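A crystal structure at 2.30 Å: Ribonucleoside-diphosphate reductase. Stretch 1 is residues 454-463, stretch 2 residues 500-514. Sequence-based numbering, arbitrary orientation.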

# COMPACT_ATOMS: atom_id res chain seq x y z
N LEU A 454 -14.18 16.86 27.35
CA LEU A 454 -15.42 16.11 27.29
C LEU A 454 -15.23 14.76 27.96
O LEU A 454 -14.22 14.09 27.74
N GLU A 455 -16.21 14.36 28.77
CA GLU A 455 -16.14 13.10 29.49
C GLU A 455 -16.49 11.94 28.56
O GLU A 455 -17.24 12.09 27.59
N THR A 456 -15.93 10.76 28.86
CA THR A 456 -15.85 9.67 27.89
C THR A 456 -17.18 8.97 27.63
O THR A 456 -17.31 8.27 26.62
N TRP A 457 -18.17 9.12 28.51
CA TRP A 457 -19.50 8.57 28.27
C TRP A 457 -20.41 9.54 27.52
O TRP A 457 -21.54 9.17 27.18
N HIS A 458 -19.95 10.76 27.25
CA HIS A 458 -20.76 11.75 26.56
C HIS A 458 -21.12 11.26 25.16
O HIS A 458 -20.26 10.76 24.43
N LEU A 459 -22.39 11.41 24.79
CA LEU A 459 -22.87 10.84 23.54
C LEU A 459 -22.23 11.47 22.31
O LEU A 459 -22.25 10.86 21.23
N ASP A 460 -21.66 12.66 22.43
CA ASP A 460 -20.96 13.29 21.31
C ASP A 460 -19.48 12.93 21.27
O ASP A 460 -18.74 13.49 20.46
N ILE A 461 -19.03 11.97 22.09
CA ILE A 461 -17.60 11.73 22.24
C ILE A 461 -16.96 11.33 20.92
O ILE A 461 -15.84 11.74 20.61
N GLU A 462 -17.66 10.52 20.12
CA GLU A 462 -17.07 10.02 18.88
C GLU A 462 -16.80 11.15 17.90
O GLU A 462 -15.73 11.21 17.29
N GLU A 463 -17.76 12.06 17.72
CA GLU A 463 -17.49 13.25 16.92
C GLU A 463 -16.38 14.09 17.55
O GLU A 463 -15.57 14.69 16.84
N SER A 500 -17.85 -3.55 28.26
CA SER A 500 -18.63 -2.65 27.42
C SER A 500 -18.64 -1.25 28.03
O SER A 500 -18.11 -1.00 29.12
N TRP A 501 -19.26 -0.31 27.31
CA TRP A 501 -19.26 1.09 27.71
C TRP A 501 -20.45 1.77 27.05
O TRP A 501 -20.62 1.66 25.83
N THR A 502 -21.27 2.45 27.85
CA THR A 502 -22.51 3.05 27.37
C THR A 502 -22.37 4.57 27.32
O THR A 502 -21.91 5.19 28.29
N LEU A 503 -22.79 5.16 26.21
CA LEU A 503 -22.79 6.60 26.04
C LEU A 503 -24.17 7.16 26.38
O LEU A 503 -25.19 6.59 26.00
N PHE A 504 -24.18 8.28 27.10
CA PHE A 504 -25.40 8.93 27.53
C PHE A 504 -25.34 10.41 27.18
O PHE A 504 -24.26 10.99 27.02
N SER A 505 -26.49 11.01 27.06
CA SER A 505 -26.49 12.47 27.05
C SER A 505 -26.56 12.99 28.49
O SER A 505 -27.33 12.46 29.30
N PRO A 506 -25.78 14.01 28.84
CA PRO A 506 -25.78 14.47 30.24
C PRO A 506 -27.15 14.92 30.73
O PRO A 506 -27.41 14.85 31.93
N SER A 507 -28.03 15.38 29.84
CA SER A 507 -29.36 15.82 30.26
C SER A 507 -30.19 14.68 30.83
O SER A 507 -31.10 14.92 31.62
N ASP A 508 -29.91 13.44 30.44
CA ASP A 508 -30.55 12.28 31.05
C ASP A 508 -29.83 11.80 32.30
O ASP A 508 -30.44 11.08 33.11
N VAL A 509 -28.57 12.17 32.49
CA VAL A 509 -27.78 11.72 33.63
C VAL A 509 -27.05 12.93 34.21
O VAL A 509 -25.82 12.93 34.30
N PRO A 510 -27.77 13.97 34.65
CA PRO A 510 -27.10 15.23 35.00
C PRO A 510 -26.20 15.15 36.23
O PRO A 510 -25.43 16.09 36.46
N ASP A 511 -26.27 14.08 37.00
CA ASP A 511 -25.49 13.97 38.23
C ASP A 511 -24.15 13.28 38.04
O ASP A 511 -23.30 13.37 38.93
N LEU A 512 -23.91 12.64 36.89
CA LEU A 512 -22.69 11.86 36.70
C LEU A 512 -21.45 12.74 36.67
O LEU A 512 -20.43 12.42 37.29
N HIS A 513 -21.51 13.84 35.93
CA HIS A 513 -20.32 14.67 35.73
C HIS A 513 -19.74 15.14 37.06
O HIS A 513 -18.51 15.21 37.22
N ASP A 514 -20.59 15.45 38.04
CA ASP A 514 -20.11 15.92 39.34
C ASP A 514 -19.70 14.78 40.27
O ASP A 514 -18.98 15.02 41.23

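The shortest polar link joins the carboxylate of Glu455 to the imidazole of His513. Glu455 points toward the second stretch with chi1 and chi2 both t, and its OE1 accepts a nearly linear hydrogen bond from His513 ND1 at 2.7 Å, in the plane of that ring. The other oxygen, OE2, takes a weak bond from Trp457 NE1 at 2.7 Å, so one acid ties a partner across the contact to a neighbour in its own stretch. Trp501, chi1 t, reaches over to donate from NE1 to the backbone Thr456 O at 3.0 Å, a straight bond that uses a carbonyl in the turn from Glu455 to His458. The backbones themselves meet at a single bridge: Phe504 N donates to Trp457 O at 2.8 Å, and Leu459 N bonds weakly to Phe504 O at 2.9 Å.

Around these bonds, Trp457 (chi1 p) fills the centre. Leu512 CD1 lies over one face of its six-membered ring, while Pro506 CA, Ser505 C and His513 N line its edge; Val509 CG2 approaches CZ3 of Trp457 at 3.8 Å. Leu503, chi1 m and chi2 t, builds a second apolar patch, its CB 3.7 Å from Leu459 CD2 and its CD1 3.8 Å from Ile461 CG2.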

# COMPACT_ATOMS: atom_id res chain seq x y z
CB LEU A 454 -15.90 15.92 25.85
CG LEU A 454 -17.38 15.57 25.71
CD1 LEU A 454 -18.24 16.79 26.02
CD2 LEU A 454 -17.68 15.03 24.32
CB GLU A 455 -17.07 13.13 30.70
CG GLU A 455 -16.72 12.14 31.80
CD GLU A 455 -17.32 12.52 33.15
OE1 GLU A 455 -17.45 13.73 33.43
OE2 GLU A 455 -17.65 11.61 33.93
CB THR A 456 -14.81 8.65 28.33
OG1 THR A 456 -13.63 9.33 28.77
CG2 THR A 456 -14.43 7.73 27.18
CB TRP A 457 -20.17 8.16 29.59
CG TRP A 457 -20.17 9.23 30.64
CD1 TRP A 457 -19.34 9.31 31.72
CD2 TRP A 457 -21.03 10.37 30.72
NE1 TRP A 457 -19.63 10.42 32.47
CE2 TRP A 457 -20.67 11.09 31.87
CE3 TRP A 457 -22.08 10.85 29.93
CZ2 TRP A 457 -21.31 12.27 32.25
CZ3 TRP A 457 -22.72 12.02 30.31
CH2 TRP A 457 -22.33 12.71 31.46
CB HIS A 458 -20.01 13.07 26.49
CG HIS A 458 -20.88 14.25 26.17
ND1 HIS A 458 -21.32 14.53 24.89
CD2 HIS A 458 -21.36 15.24 26.95
CE1 HIS A 458 -22.05 15.63 24.90
NE2 HIS A 458 -22.09 16.09 26.14
CB LEU A 459 -24.39 10.96 23.45
CG LEU A 459 -25.12 9.62 23.48
CD1 LEU A 459 -26.62 9.86 23.50
CD2 LEU A 459 -24.73 8.77 22.29
CB ASP A 460 -21.11 14.81 21.37
CG ASP A 460 -22.55 15.27 21.17
OD1 ASP A 460 -23.32 14.55 20.50
OD2 ASP A 460 -22.90 16.35 21.67
CB ILE A 461 -17.33 10.68 23.34
CG1 ILE A 461 -15.83 10.56 23.62
CG2 ILE A 461 -17.89 9.31 22.94
CD1 ILE A 461 -15.20 11.83 24.17
CB GLU A 462 -17.98 8.96 18.25
CG GLU A 462 -18.07 7.68 19.06
CD GLU A 462 -19.13 6.72 18.56
OE1 GLU A 462 -20.27 7.16 18.31
OE2 GLU A 462 -18.82 5.52 18.40
CB GLU A 463 -18.77 14.08 16.77
CG GLU A 463 -18.67 15.25 15.80
CD GLU A 463 -19.95 16.08 15.74
OE1 GLU A 463 -20.84 15.87 16.59
OE2 GLU A 463 -20.07 16.94 14.84
CB SER A 500 -20.05 -3.18 27.26
OG SER A 500 -20.71 -3.25 28.51
CB TRP A 501 -17.95 1.77 27.31
CG TRP A 501 -17.82 3.21 27.72
CD1 TRP A 501 -17.81 4.30 26.90
CD2 TRP A 501 -17.67 3.71 29.06
NE1 TRP A 501 -17.67 5.45 27.65
CE2 TRP A 501 -17.58 5.11 28.97
CE3 TRP A 501 -17.60 3.11 30.32
CZ2 TRP A 501 -17.43 5.92 30.09
CZ3 TRP A 501 -17.45 3.92 31.44
CH2 TRP A 501 -17.37 5.31 31.32
CB THR A 502 -23.69 2.66 28.26
OG1 THR A 502 -23.81 1.23 28.31
CG2 THR A 502 -24.99 3.25 27.73
CB LEU A 503 -22.40 6.98 24.61
CG LEU A 503 -21.15 6.30 24.04
CD1 LEU A 503 -20.82 6.83 22.66
CD2 LEU A 503 -19.97 6.47 24.98
CB PHE A 504 -25.63 8.82 29.05
CG PHE A 504 -25.72 7.42 29.56
CD1 PHE A 504 -26.90 6.69 29.43
CD2 PHE A 504 -24.65 6.83 30.21
CE1 PHE A 504 -26.99 5.40 29.92
CE2 PHE A 504 -24.73 5.54 30.69
CZ PHE A 504 -25.90 4.83 30.56
CB SER A 505 -27.67 13.01 26.27
OG SER A 505 -27.71 14.43 26.36
CB PRO A 506 -24.77 15.63 30.23
CG PRO A 506 -24.67 16.05 28.82
CD PRO A 506 -24.87 14.81 28.00
CB SER A 507 -30.10 16.48 29.10
OG SER A 507 -30.13 15.65 27.96
CB ASP A 508 -30.63 11.13 30.05
CG ASP A 508 -31.58 11.41 28.90
OD1 ASP A 508 -32.74 11.81 29.16
OD2 ASP A 508 -31.17 11.24 27.74
CB VAL A 509 -26.81 10.61 33.23
CG1 VAL A 509 -27.58 9.34 32.85
CG2 VAL A 509 -25.92 11.05 32.06
CB PRO A 510 -28.27 16.20 35.24
CG PRO A 510 -29.43 15.32 35.58
CD PRO A 510 -29.23 14.06 34.79
CB ASP A 511 -26.30 13.22 39.30
CG ASP A 511 -26.88 11.91 38.80
OD1 ASP A 511 -27.31 11.85 37.63
OD2 ASP A 511 -26.89 10.93 39.58
CB LEU A 512 -22.77 11.04 35.41
CG LEU A 512 -23.58 9.74 35.40
CD1 LEU A 512 -23.38 9.03 34.07
CD2 LEU A 512 -23.21 8.82 36.56
CB HIS A 513 -20.67 15.86 34.84
CG HIS A 513 -19.50 16.74 34.53
ND1 HIS A 513 -18.30 16.25 34.06
CD2 HIS A 513 -19.35 18.08 34.61
CE1 HIS A 513 -17.46 17.25 33.86
NE2 HIS A 513 -18.07 18.37 34.19
CB ASP A 514 -21.18 16.77 40.03
CG ASP A 514 -21.27 18.17 39.45
OD1 ASP A 514 -20.32 18.60 38.77
OD2 ASP A 514 -22.29 18.84 39.70